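Local coordinates for D-galactonate dehydratase family member RspA (PDB 3T6C), which catalyses, with low activity in vitro and a bound magnesium ion, the dehydration of D-gluconate to 2-dehydro-3-deoxy-D-gluconate, at residues K140-I145 / L364-P369; G170-R175 / Q395-V400; P388-V393 / L406-N411. All coordinates share one frame; numbering follows the deposited sequence. Where two conformers were deposited one is given.

Interaction 1: residues K140-I145 / L364-P369; sequences KCRDGI and LDLSSP
The guanidinium group of R142 reaches D365 O in the last turn of helix 355-367 and S368 O and P369 O just beyond it. NH1 of R142 donates to S368 O at 2.8 Å, reaching it from above the carbonyl plane, and a weaker, strongly bent bond joins the same NH1 to D365 O at 2.7 Å. NH2 adds weak, longer bonds to S368 O and P369 O, both of which lie at the guanidinium edge, and also bonds T436 OG1 of a second subunit. The bend at chi3 (58°) turns the arginine back to this helix end instead of letting it run straight on. A positive group here probably interacts favourably with the negative end of the helix dipole. NE of R142 is itself in a salt bridge with D434 of the second subunit, so the arginine joins the helix end to that neighbour. Beside it, C141 N gives an almost straight bond of 2.7 Å to L366 O.

L366 packs against the loop. In the conformer given for I145, I145 CD1 meets L366 CD2 at 3.5 Å, the two branches approaching at a slant, while CD1 of L366 runs alongside the aliphatic part of K140. L366 CD2 also lies 3.6 Å from R142 O, a buried oxygen with no polar partner in the model. I145 CD1 touches D365 CB as well, with the two side chains crossing at about a right angle; OD2 of D365 is bonded to Q374.

The 140-145 loop thus leads from helix 133-136 into strand 145-151 across the C-terminal end of helix 355-367, with Y134 packed on L366 and helix 328-340 flanking S368 and P369.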
ATOM      1  N   LYS A 140      22.446   1.094  34.752  1.00 10.36           N
ATOM      2  CA  LYS A 140      22.952   2.243  33.998  1.00  9.77           C
ATOM      3  C   LYS A 140      23.536   1.862  32.664  1.00  9.95           C
ATOM      4  O   LYS A 140      24.347   0.910  32.562  1.00 11.47           O
ATOM      5  CB  LYS A 140      24.026   3.016  34.786  1.00 11.83           C
ATOM      6  CG  LYS A 140      23.469   3.688  36.035  1.00 14.70           C
ATOM      7  CD  LYS A 140      24.586   4.427  36.758  1.00 17.45           C
ATOM      8  CE  LYS A 140      23.975   5.454  37.729  1.00 18.76           C
ATOM      9  NZ  LYS A 140      25.024   6.020  38.691  1.00 24.33           N
ATOM     10  N   CYS A 141      23.129   2.607  31.636  1.00 10.37           N
ATOM     11  CA  CYS A 141      23.734   2.536  30.301  1.00 10.16           C
ATOM     12  C   CYS A 141      24.702   3.670  29.972  1.00 11.17           C
ATOM     13  O   CYS A 141      25.263   3.713  28.856  1.00 12.89           O
ATOM     14  CB  CYS A 141      22.647   2.491  29.220  1.00 11.03           C
ATOM     15  SG  CYS A 141      21.562   1.044  29.378  1.00 14.09           S
ATOM     16  N   ARG A 142      24.812   4.611  30.906  1.00 11.32           N
ATOM     17  CA  ARG A 142      25.643   5.829  30.816  1.00 11.31           C
ATOM     18  C   ARG A 142      25.862   6.364  32.243  1.00 11.48           C
ATOM     19  O   ARG A 142      25.159   5.979  33.178  1.00 15.05           O
ATOM     20  CB  ARG A 142      24.940   6.858  29.903  1.00 10.59           C
ATOM     21  CG  ARG A 142      23.457   7.085  30.309  1.00 10.06           C
ATOM     22  CD  ARG A 142      22.654   7.857  29.241  1.00 11.68           C
ATOM     23  NE  ARG A 142      22.673   7.160  27.960  1.00  8.28           N
ATOM     24  CZ  ARG A 142      21.921   6.102  27.663  1.00  9.60           C
ATOM     25  NH1 ARG A 142      21.027   5.639  28.539  1.00 10.27           N
ATOM     26  NH2 ARG A 142      22.051   5.530  26.451  1.00 10.36           N
ATOM     27  N   ASP A 143      26.889   7.209  32.426  1.00 15.61           N
ATOM     28  CA  ASP A 143      27.191   7.768  33.737  1.00 19.39           C
ATOM     29  C   ASP A 143      26.792   9.201  34.010  1.00 21.04           C
ATOM     30  O   ASP A 143      27.138   9.751  35.071  1.00 21.84           O
ATOM     31  CB  ASP A 143      28.599   7.439  34.206  1.00 23.76           C
ATOM     32  CG  ASP A 143      28.738   5.960  34.529  1.00 25.15           C
ATOM     33  OD1 ASP A 143      28.364   5.582  35.682  1.00 20.57           O
ATOM     34  OD2 ASP A 143      29.137   5.205  33.594  1.00 19.73           O
ATOM     35  N   GLY A 144      26.117   9.805  33.039  1.00 13.81           N
ATOM     36  CA  GLY A 144      25.632  11.166  33.175  1.00 11.05           C
ATOM     37  C   GLY A 144      24.498  11.264  32.130  1.00 10.35           C
ATOM     38  O   GLY A 144      24.510  10.545  31.125  1.00 11.05           O
ATOM     39  N   ILE A 145      23.538  12.149  32.376  0.56 10.06           N
ATOM     40  CA  ILE A 145      22.419  12.359  31.451  0.56  9.16           C
ATOM     41  C   ILE A 145      22.605  13.688  30.719  0.56  9.14           C
ATOM     42  O   ILE A 145      22.604  14.773  31.329  0.56 10.56           O
ATOM     43  CB  ILE A 145      21.086  12.403  32.244  0.56  8.12           C
ATOM     44  CG1 ILE A 145      20.778  11.015  32.834  0.56 10.16           C
ATOM     45  CG2 ILE A 145      19.915  12.963  31.380  0.56  8.78           C
ATOM     46  CD1 ILE A 145      20.845   9.841  31.862  0.56 10.68           C
ATOM     47  N   LEU A 364      14.543   6.498  33.827  1.00  8.97           N
ATOM     48  CA  LEU A 364      14.339   5.937  32.476  1.00  7.34           C
ATOM     49  C   LEU A 364      15.525   6.260  31.586  1.00  8.87           C
ATOM     50  O   LEU A 364      16.048   5.363  30.900  1.00 10.81           O
ATOM     51  CB  LEU A 364      13.054   6.482  31.848  1.00  8.98           C
ATOM     52  CG  LEU A 364      11.765   5.865  32.439  1.00 14.88           C
ATOM     53  CD1 LEU A 364      10.639   6.909  32.320  1.00 13.55           C
ATOM     54  CD2 LEU A 364      11.421   4.593  31.685  1.00 17.81           C
ATOM     55  N   ASP A 365      15.946   7.520  31.560  1.00  9.12           N
ATOM     56  CA  ASP A 365      17.079   7.901  30.730  1.00  9.17           C
ATOM     57  C   ASP A 365      18.322   7.079  31.004  1.00 11.65           C
ATOM     58  O   ASP A 365      19.000   6.668  30.059  1.00 13.24           O
ATOM     59  CB  ASP A 365      17.468   9.361  30.988  1.00  7.89           C
ATOM     60  CG  ASP A 365      16.439  10.370  30.513  1.00  9.91           C
ATOM     61  OD1 ASP A 365      15.595  10.091  29.633  1.00 10.11           O
ATOM     62  OD2 ASP A 365      16.529  11.524  31.041  1.00 10.89           O
ATOM     63  N   LEU A 366      18.654   6.852  32.285  1.00  8.58           N
ATOM     64  CA  LEU A 366      19.836   6.048  32.606  1.00 10.97           C
ATOM     65  C   LEU A 366      19.753   4.606  32.112  1.00 10.92           C
ATOM     66  O   LEU A 366      20.818   4.029  31.765  1.00 13.09           O
ATOM     67  CB  LEU A 366      20.090   6.061  34.113  1.00  8.38           C
ATOM     68  CG  LEU A 366      20.637   7.378  34.619  1.00  9.61           C
ATOM     69  CD1 LEU A 366      20.644   7.327  36.147  1.00 12.76           C
ATOM     70  CD2 LEU A 366      22.091   7.545  34.135  1.00 12.87           C
ATOM     71  N   SER A 367      18.537   4.032  32.111  1.00 10.50           N
ATOM     72  CA  SER A 367      18.370   2.606  31.832  1.00 10.12           C
ATOM     73  C   SER A 367      17.985   2.290  30.390  1.00 14.86           C
ATOM     74  O   SER A 367      17.839   1.105  30.024  1.00 15.76           O
ATOM     75  CB  SER A 367      17.380   1.983  32.834  1.00 11.77           C
ATOM     76  OG  SER A 367      16.137   2.668  32.765  1.00 17.15           O
ATOM     77  N   SER A 368      17.797   3.330  29.558  1.00 12.56           N
ATOM     78  CA  SER A 368      17.382   3.101  28.161  1.00 10.06           C
ATOM     79  C   SER A 368      18.536   3.112  27.177  1.00 10.56           C
ATOM     80  O   SER A 368      19.235   4.107  27.057  1.00 12.37           O
ATOM     81  CB  SER A 368      16.429   4.250  27.726  1.00 11.97           C
ATOM     82  OG  SER A 368      15.188   4.137  28.362  1.00 12.38           O
ATOM     83  N   PRO A 369      18.687   2.032  26.388  1.00  8.09           N
ATOM     84  CA  PRO A 369      19.778   2.091  25.408  1.00  8.40           C
ATOM     85  C   PRO A 369      19.587   3.248  24.397  1.00 11.62           C
ATOM     86  O   PRO A 369      20.559   3.847  23.927  1.00 14.19           O
ATOM     87  CB  PRO A 369      19.690   0.754  24.658  1.00 11.11           C
ATOM     88  CG  PRO A 369      18.772  -0.077  25.419  1.00 19.20           C
ATOM     89  CD  PRO A 369      17.957   0.752  26.382  1.00 10.95           C
TER

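Interaction 2: residues G170-R175 / Q395-V400; sequences GYQYIR and QGYAYV
G170 and Q395 face each other at the start of the contact, their CA atoms 4.3 Å apart. G170 ends helix 156-168 in a Schellman motif, with a positive phi of 105°. OE1 of Q395 comes within 3.6 Å of G170 CA because the Q395 side chain folds back at chi2. The carbonyl oxygen of G170 approaches G396 CA at 3.5 Å, in a CA-H...O contact between the two main chains.

At Y171 the ring comes back to the second segment: Y171 CD1 lies 3.8 Å from G396 CA, which sits at an oblique angle to the ring. Next along, the backbone N of Q172 donates to a water at 2.8 Å. This water can in turn donate to G396 O, although it has more acceptors in reach than protons, and so probably bridges two main chains that form no direct hydrogen bond. The Q172 side chain slants across that of Y397, whose hydroxyl is bonded to R206 O of a second subunit. The ring of Y173 turns its edge to the bridging water and packs edge-to-face with F269. Y173 begins strand 173-176, which I174 and R175 continue, and its backbone bonds lead to neighbouring strands 145-151 and 242-246; R175 reaches the bound D-gluconate and donates from NH1 to Y181 OH.

On the other side of the contact, Q395 and G396, both with positive phi (49° and 85°), form the two-residue type I' turn of the hairpin joining strands 392-394 and 397-399. Helix 156-168 followed by strand 173-176, parallel to 145-151 and 242-246, is a helix-to-strand connection of the modified (beta/alpha)-barrel of the enolase superfamily, with R175 in the D-gluconate pocket.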
ATOM      1  N   GLY A 170      28.871  25.058  29.687  1.00 14.11           N
ATOM      2  CA  GLY A 170      29.078  23.632  29.494  1.00 13.56           C
ATOM      3  C   GLY A 170      27.954  22.854  28.802  1.00 13.40           C
ATOM      4  O   GLY A 170      28.089  21.645  28.598  1.00 13.15           O
ATOM      5  N   TYR A 171      26.867  23.516  28.416  1.00 11.56           N
ATOM      6  CA  TYR A 171      25.775  22.824  27.690  1.00 10.46           C
ATOM      7  C   TYR A 171      26.160  22.630  26.252  1.00 13.11           C
ATOM      8  O   TYR A 171      26.751  23.520  25.623  1.00 15.45           O
ATOM      9  CB  TYR A 171      24.466  23.607  27.779  1.00 12.48           C
ATOM     10  CG  TYR A 171      23.946  23.619  29.190  1.00 13.13           C
ATOM     11  CD1 TYR A 171      23.308  22.485  29.697  1.00 12.40           C
ATOM     12  CD2 TYR A 171      24.110  24.739  30.011  1.00 12.88           C
ATOM     13  CE1 TYR A 171      22.811  22.462  30.974  1.00 15.47           C
ATOM     14  CE2 TYR A 171      23.664  24.690  31.345  1.00 14.45           C
ATOM     15  CZ  TYR A 171      23.012  23.568  31.794  1.00 18.45           C
ATOM     16  OH  TYR A 171      22.524  23.546  33.085  1.00 21.28           O
ATOM     17  N   GLN A 172      25.942  21.399  25.798  1.00  9.56           N
ATOM     18  CA  GLN A 172      26.272  21.000  24.424  1.00 10.20           C
ATOM     19  C   GLN A 172      25.071  20.898  23.465  1.00 12.36           C
ATOM     20  O   GLN A 172      25.249  20.615  22.258  1.00 11.99           O
ATOM     21  CB  GLN A 172      27.058  19.698  24.486  1.00 11.17           C
ATOM     22  CG  GLN A 172      28.296  19.871  25.369  1.00 13.35           C
ATOM     23  CD  GLN A 172      29.161  18.609  25.427  1.00 12.60           C
ATOM     24  OE1 GLN A 172      28.806  17.590  26.097  1.00 19.57           O
ATOM     25  NE2 GLN A 172      30.289  18.686  24.800  1.00 11.46           N
ATOM     26  N   TYR A 173      23.871  21.096  24.011  1.00  9.95           N
ATOM     27  CA  TYR A 173      22.615  20.980  23.283  1.00  8.63           C
ATOM     28  C   TYR A 173      21.758  22.132  23.729  1.00 11.22           C
ATOM     29  O   TYR A 173      21.524  22.285  24.948  1.00 11.06           O
ATOM     30  CB  TYR A 173      21.914  19.669  23.649  1.00  8.99           C
ATOM     31  CG  TYR A 173      22.721  18.415  23.343  1.00 11.51           C
ATOM     32  CD1 TYR A 173      23.728  17.994  24.210  1.00 13.44           C
ATOM     33  CD2 TYR A 173      22.422  17.632  22.218  1.00 12.10           C
ATOM     34  CE1 TYR A 173      24.421  16.858  23.950  1.00 11.94           C
ATOM     35  CE2 TYR A 173      23.139  16.461  21.971  1.00 16.33           C
ATOM     36  CZ  TYR A 173      24.127  16.111  22.834  1.00 16.16           C
ATOM     37  OH  TYR A 173      24.847  14.953  22.601  1.00 23.96           O
ATOM     38  N   ILE A 174      21.340  22.962  22.776  1.00  9.97           N
ATOM     39  CA  ILE A 174      20.662  24.221  23.104  1.00 10.22           C
ATOM     40  C   ILE A 174      19.451  24.428  22.214  1.00 12.28           C
ATOM     41  O   ILE A 174      19.589  24.409  20.964  1.00 11.85           O
ATOM     42  CB  ILE A 174      21.643  25.389  22.941  1.00 10.10           C
ATOM     43  CG1 ILE A 174      22.823  25.167  23.918  1.00 16.23           C
ATOM     44  CG2 ILE A 174      20.937  26.709  23.310  1.00 13.75           C
ATOM     45  CD1 ILE A 174      23.979  26.054  23.616  1.00 18.15           C
ATOM     46  N   ARG A 175      18.272  24.616  22.831  1.00  9.45           N
ATOM     47  CA  ARG A 175      17.073  24.967  22.056  1.00  8.70           C
ATOM     48  C   ARG A 175      17.062  26.482  21.862  1.00 10.98           C
ATOM     49  O   ARG A 175      17.225  27.218  22.838  1.00 13.00           O
ATOM     50  CB  ARG A 175      15.821  24.559  22.803  1.00 10.17           C
ATOM     51  CG  ARG A 175      14.573  24.752  21.936  1.00  9.04           C
ATOM     52  CD  ARG A 175      13.315  24.440  22.728  1.00 11.85           C
ATOM     53  NE  ARG A 175      12.910  25.599  23.522  1.00 12.96           N
ATOM     54  CZ  ARG A 175      11.707  25.672  24.070  1.00 17.46           C
ATOM     55  NH1 ARG A 175      10.872  24.665  23.930  1.00 16.71           N
ATOM     56  NH2 ARG A 175      11.296  26.773  24.711  1.00 16.40           N
ATOM     57  N   GLN A 395      28.239  20.975  34.182  1.00 15.75           N
ATOM     58  CA  GLN A 395      28.842  20.946  32.846  1.00 14.23           C
ATOM     59  C   GLN A 395      28.019  20.161  31.835  1.00 14.28           C
ATOM     60  O   GLN A 395      28.561  19.316  31.104  1.00 15.90           O
ATOM     61  CB  GLN A 395      30.287  20.450  32.888  1.00 14.26           C
ATOM     62  CG  GLN A 395      31.196  21.365  33.716  1.00 18.09           C
ATOM     63  CD  GLN A 395      31.375  22.716  33.055  1.00 28.02           C
ATOM     64  OE1 GLN A 395      31.643  22.801  31.843  1.00 31.80           O
ATOM     65  NE2 GLN A 395      31.224  23.788  33.840  1.00 35.09           N
ATOM     66  N   GLY A 396      26.728  20.460  31.794  1.00 13.62           N
ATOM     67  CA  GLY A 396      25.880  19.944  30.724  1.00 12.75           C
ATOM     68  C   GLY A 396      25.304  18.552  30.932  1.00 13.33           C
ATOM     69  O   GLY A 396      24.621  18.035  30.039  1.00 12.99           O
ATOM     70  N   TYR A 397      25.560  17.942  32.086  1.00 11.94           N
ATOM     71  CA  TYR A 397      25.063  16.609  32.401  1.00 10.72           C
ATOM     72  C   TYR A 397      24.367  16.640  33.749  1.00 11.94           C
ATOM     73  O   TYR A 397      24.778  17.406  34.652  1.00 11.61           O
ATOM     74  CB  TYR A 397      26.216  15.608  32.505  1.00  9.54           C
ATOM     75  CG  TYR A 397      26.787  15.196  31.185  1.00 11.29           C
ATOM     76  CD1 TYR A 397      26.164  14.201  30.414  1.00 11.67           C
ATOM     77  CD2 TYR A 397      27.986  15.766  30.705  1.00 12.12           C
ATOM     78  CE1 TYR A 397      26.679  13.825  29.187  1.00 10.60           C
ATOM     79  CE2 TYR A 397      28.523  15.373  29.464  1.00 11.68           C
ATOM     80  CZ  TYR A 397      27.874  14.386  28.724  1.00 12.50           C
ATOM     81  OH  TYR A 397      28.402  13.975  27.493  1.00 13.94           O
ATOM     82  N   ALA A 398      23.353  15.794  33.922  1.00  9.81           N
ATOM     83  CA  ALA A 398      22.745  15.584  35.223  1.00 10.32           C
ATOM     84  C   ALA A 398      23.228  14.291  35.855  1.00 12.95           C
ATOM     85  O   ALA A 398      23.424  13.253  35.182  1.00 12.07           O
ATOM     86  CB  ALA A 398      21.223  15.556  35.124  1.00 11.60           C
ATOM     87  N   TYR A 399      23.427  14.374  37.160  1.00 11.91           N
ATOM     88  CA  TYR A 399      23.894  13.231  37.953  1.00 12.69           C
ATOM     89  C   TYR A 399      22.845  12.911  39.018  1.00 12.77           C
ATOM     90  O   TYR A 399      22.671  13.657  39.993  1.00 14.49           O
ATOM     91  CB  TYR A 399      25.241  13.611  38.574  1.00 13.13           C
ATOM     92  CG  TYR A 399      26.278  13.839  37.485  1.00 11.55           C
ATOM     93  CD1 TYR A 399      26.901  12.774  36.867  1.00 10.05           C
ATOM     94  CD2 TYR A 399      26.571  15.118  37.024  1.00 10.80           C
ATOM     95  CE1 TYR A 399      27.819  12.982  35.845  1.00 13.07           C
ATOM     96  CE2 TYR A 399      27.485  15.346  36.011  1.00 11.05           C
ATOM     97  CZ  TYR A 399      28.081  14.256  35.420  1.00 11.92           C
ATOM     98  OH  TYR A 399      29.022  14.478  34.445  1.00 12.14           O
ATOM     99  N   VAL A 400      22.152  11.795  38.855  1.00 12.52           N
ATOM    100  CA  VAL A 400      21.130  11.409  39.844  1.00 15.23           C
ATOM    101  C   VAL A 400      21.816  10.722  41.014  1.00 14.51           C
ATOM    102  O   VAL A 400      22.855  10.066  40.834  1.00 13.64           O
ATOM    103  CB  VAL A 400      19.987  10.499  39.261  1.00 18.41           C
ATOM    104  CG1 VAL A 400      19.357  11.193  38.038  1.00 20.31           C
ATOM    105  CG2 VAL A 400      20.494   9.167  38.894  1.00 20.37           C
TER
HETATM  106  O   HOH W   1      24.500  19.564  27.431  1.00 12.39           O

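Interaction 3: residues P388-V393 / L406-N411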
ATOM      1  N   PRO A 388      13.948  17.146  48.726  1.00 11.52           N
ATOM      2  CA  PRO A 388      15.345  16.694  48.890  1.00 10.17           C
ATOM      3  C   PRO A 388      15.674  15.532  47.962  1.00 11.94           C
ATOM      4  O   PRO A 388      14.859  14.607  47.794  1.00 12.62           O
ATOM      5  CB  PRO A 388      15.396  16.227  50.357  1.00 12.17           C
ATOM      6  CG  PRO A 388      14.289  17.021  51.015  1.00 15.86           C
ATOM      7  CD  PRO A 388      13.197  17.134  49.987  1.00 13.40           C
ATOM      8  N   GLY A 389      16.863  15.577  47.352  1.00 12.05           N
ATOM      9  CA  GLY A 389      17.237  14.539  46.383  1.00 13.16           C
ATOM     10  C   GLY A 389      17.271  14.966  44.930  1.00 12.62           C
ATOM     11  O   GLY A 389      17.501  14.138  44.061  1.00 14.41           O
ATOM     12  N   CYS A 390      17.030  16.241  44.621  1.00 12.08           N
ATOM     13  CA  CYS A 390      17.023  16.637  43.217  1.00 12.66           C
ATOM     14  C   CYS A 390      18.390  16.302  42.587  1.00 14.02           C
ATOM     15  O   CYS A 390      19.420  16.365  43.293  1.00 14.14           O
ATOM     16  CB  CYS A 390      16.821  18.140  43.116  1.00 11.93           C
ATOM     17  SG  CYS A 390      15.104  18.637  43.489  1.00 14.07           S
ATOM     18  N   PRO A 391      18.392  15.909  41.301  0.51 13.64           N
ATOM     19  CA  PRO A 391      19.672  15.657  40.613  0.51 14.31           C
ATOM     20  C   PRO A 391      20.653  16.842  40.661  0.51 14.75           C
ATOM     21  O   PRO A 391      20.232  17.991  40.777  0.51 15.08           O
ATOM     22  CB  PRO A 391      19.238  15.378  39.171  0.51 15.22           C
ATOM     23  CG  PRO A 391      17.892  14.743  39.310  0.51 12.88           C
ATOM     24  CD  PRO A 391      17.242  15.373  40.533  0.51 11.97           C
ATOM     25  N   GLU A 392      21.951  16.541  40.601  1.00 15.10           N
ATOM     26  CA  GLU A 392      22.978  17.563  40.515  1.00 14.66           C
ATOM     27  C   GLU A 392      23.204  17.830  39.032  1.00 16.55           C
ATOM     28  O   GLU A 392      23.205  16.874  38.246  1.00 14.52           O
ATOM     29  CB  GLU A 392      24.283  17.000  41.092  1.00 18.53           C
ATOM     30  CG  GLU A 392      25.484  17.922  40.999  1.00 25.05           C
ATOM     31  CD  GLU A 392      26.806  17.237  41.407  1.00 32.23           C
ATOM     32  OE1 GLU A 392      26.788  16.042  41.789  1.00 28.95           O
ATOM     33  OE2 GLU A 392      27.865  17.908  41.309  1.00 31.28           O
ATOM     34  N   VAL A 393      23.453  19.075  38.640  1.00 12.53           N
ATOM     35  CA  VAL A 393      23.784  19.385  37.227  1.00 11.75           C
ATOM     36  C   VAL A 393      25.183  20.015  37.210  1.00 14.16           C
ATOM     37  O   VAL A 393      25.481  20.900  38.031  1.00 18.34           O
ATOM     38  CB  VAL A 393      22.736  20.318  36.645  1.00 16.80           C
ATOM     39  CG1 VAL A 393      23.128  20.776  35.247  1.00 20.79           C
ATOM     40  CG2 VAL A 393      21.339  19.563  36.640  1.00 16.76           C
ATOM     41  N   LEU A 406      13.015   6.352  43.768  1.00  9.95           N
ATOM     42  CA  LEU A 406      13.325   7.469  42.878  1.00 10.45           C
ATOM     43  C   LEU A 406      14.362   8.442  43.477  1.00 10.52           C
ATOM     44  O   LEU A 406      14.727   9.447  42.832  1.00 12.08           O
ATOM     45  CB  LEU A 406      12.044   8.193  42.440  1.00 11.99           C
ATOM     46  CG  LEU A 406      11.170   7.379  41.463  1.00 10.77           C
ATOM     47  CD1 LEU A 406       9.815   8.107  41.277  1.00 11.89           C
ATOM     48  CD2 LEU A 406      11.887   7.272  40.124  1.00 10.76           C
ATOM     49  N   GLY A 407      14.873   8.109  44.675  1.00 10.44           N
ATOM     50  CA  GLY A 407      15.904   8.914  45.321  1.00 11.56           C
ATOM     51  C   GLY A 407      15.482  10.340  45.674  1.00 14.19           C
ATOM     52  O   GLY A 407      16.325  11.245  45.778  1.00 15.71           O
ATOM     53  N   ILE A 408      14.179  10.535  45.878  1.00 11.58           N
ATOM     54  CA  ILE A 408      13.572  11.865  46.004  1.00 10.99           C
ATOM     55  C   ILE A 408      12.616  11.836  47.184  1.00 12.19           C
ATOM     56  O   ILE A 408      11.974  10.814  47.482  1.00 14.48           O
ATOM     57  CB  ILE A 408      12.801  12.220  44.667  1.00 11.33           C
ATOM     58  CG1 ILE A 408      12.454  13.711  44.596  1.00 12.00           C
ATOM     59  CG2 ILE A 408      11.495  11.376  44.491  1.00 12.70           C
ATOM     60  CD1 ILE A 408      13.680  14.564  44.609  1.00 13.17           C
ATOM     61  N   ASP A 409      12.497  12.968  47.865  1.00 11.38           N
ATOM     62  CA  ASP A 409      11.566  13.037  48.986  1.00 13.91           C
ATOM     63  C   ASP A 409      10.762  14.331  48.897  1.00 10.57           C
ATOM     64  O   ASP A 409      10.973  15.154  47.976  1.00 11.19           O
ATOM     65  CB  ASP A 409      12.371  12.990  50.304  1.00 13.29           C
ATOM     66  CG  ASP A 409      11.526  12.524  51.507  1.00 21.29           C
ATOM     67  OD1 ASP A 409      10.351  12.115  51.356  1.00 18.22           O
ATOM     68  OD2 ASP A 409      12.071  12.590  52.636  1.00 22.49           O
ATOM     69  N   ILE A 410       9.791  14.507  49.810  1.00 11.10           N
ATOM     70  CA  ILE A 410       9.050  15.785  49.864  1.00 10.55           C
ATOM     71  C   ILE A 410       8.888  16.190  51.334  1.00 12.23           C
ATOM     72  O   ILE A 410       8.575  15.338  52.199  1.00 16.02           O
ATOM     73  CB  ILE A 410       7.653  15.735  49.173  1.00 14.79           C
ATOM     74  CG1 ILE A 410       7.078  17.161  49.106  1.00 15.85           C
ATOM     75  CG2 ILE A 410       6.678  14.770  49.910  1.00 13.36           C
ATOM     76  CD1 ILE A 410       5.814  17.259  48.297  1.00 15.62           C
ATOM     77  N   ASN A 411       9.198  17.454  51.625  1.00 11.24           N
ATOM     78  CA  ASN A 411       8.958  17.975  52.960  1.00 10.55           C
ATOM     79  C   ASN A 411       7.574  18.579  52.901  1.00 12.95           C
ATOM     80  O   ASN A 411       7.365  19.644  52.328  1.00 12.96           O
ATOM     81  CB  ASN A 411      10.062  18.984  53.295  1.00 12.51           C
ATOM     82  CG  ASN A 411       9.912  19.541  54.670  1.00 14.02           C
ATOM     83  OD1 ASN A 411       8.801  19.834  55.101  1.00 13.90           O
ATOM     84  ND2 ASN A 411      11.013  19.590  55.420  1.00 16.04           N
TER
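I408 packs against P388 and G389, and its side chain can be followed outward. From CB, rotation about the CA-CB bond places CG1 anti to the backbone N (chi1 -166°), which directs this branch to the neighbouring segment. I408 CG1 lies 4.1 Å from P388 O. The terminal I408 CD1 presses closer, 3.4 Å from P388 O and 3.6 Å from G389 C, and looks on to C390 SG at 4.5 Å. I356 of helix 355-367 also packs on I408.

The carbonyl of P388 therefore has several neighbours: besides meeting the isoleucine, P388 O accepts a hydrogen bond from D409 N at 2.9 Å, the N-H arriving close to the carbonyl's own direction. This bond joins two loops of the enolase C-terminal domain, one leading into the hairpin strand 392-394 and the other returning from its partner strand 397-399 toward helix 412-415, which N411 caps, its OD1 bonding L414 N. G389 has a positive phi of 108°, and its CA makes a CA-H...O contact of 3.5 Å with G407 O. The P388 ring rests by CD on D409 O at 3.6 Å, while D409 OD1 is bonded to Y57 OH and, weakly, to I410 N.

From the N terminus, the 140-145 segment comes first and pairs with 364-369, closing a loop of 218 residues in interaction 1. Segment 170-175 lies inside that loop, but its partner 395-400 lies beyond it, so interaction 2, closing 219 residues, crosses interaction 1. Interaction 3 opens at 388-393, after interaction 1 has closed, and ends at 406-411; its 12-residue loop holds the hairpin turn and segment 395-400, so it crosses interaction 2. A probable hydrogen bond from A398 N to I145 O joins interactions 1 and 2, and another from Y399 N to E392 O joins 2 and 3. Strand 397-399 thereby links barrel strand 145-151 with hairpin strand 392-394.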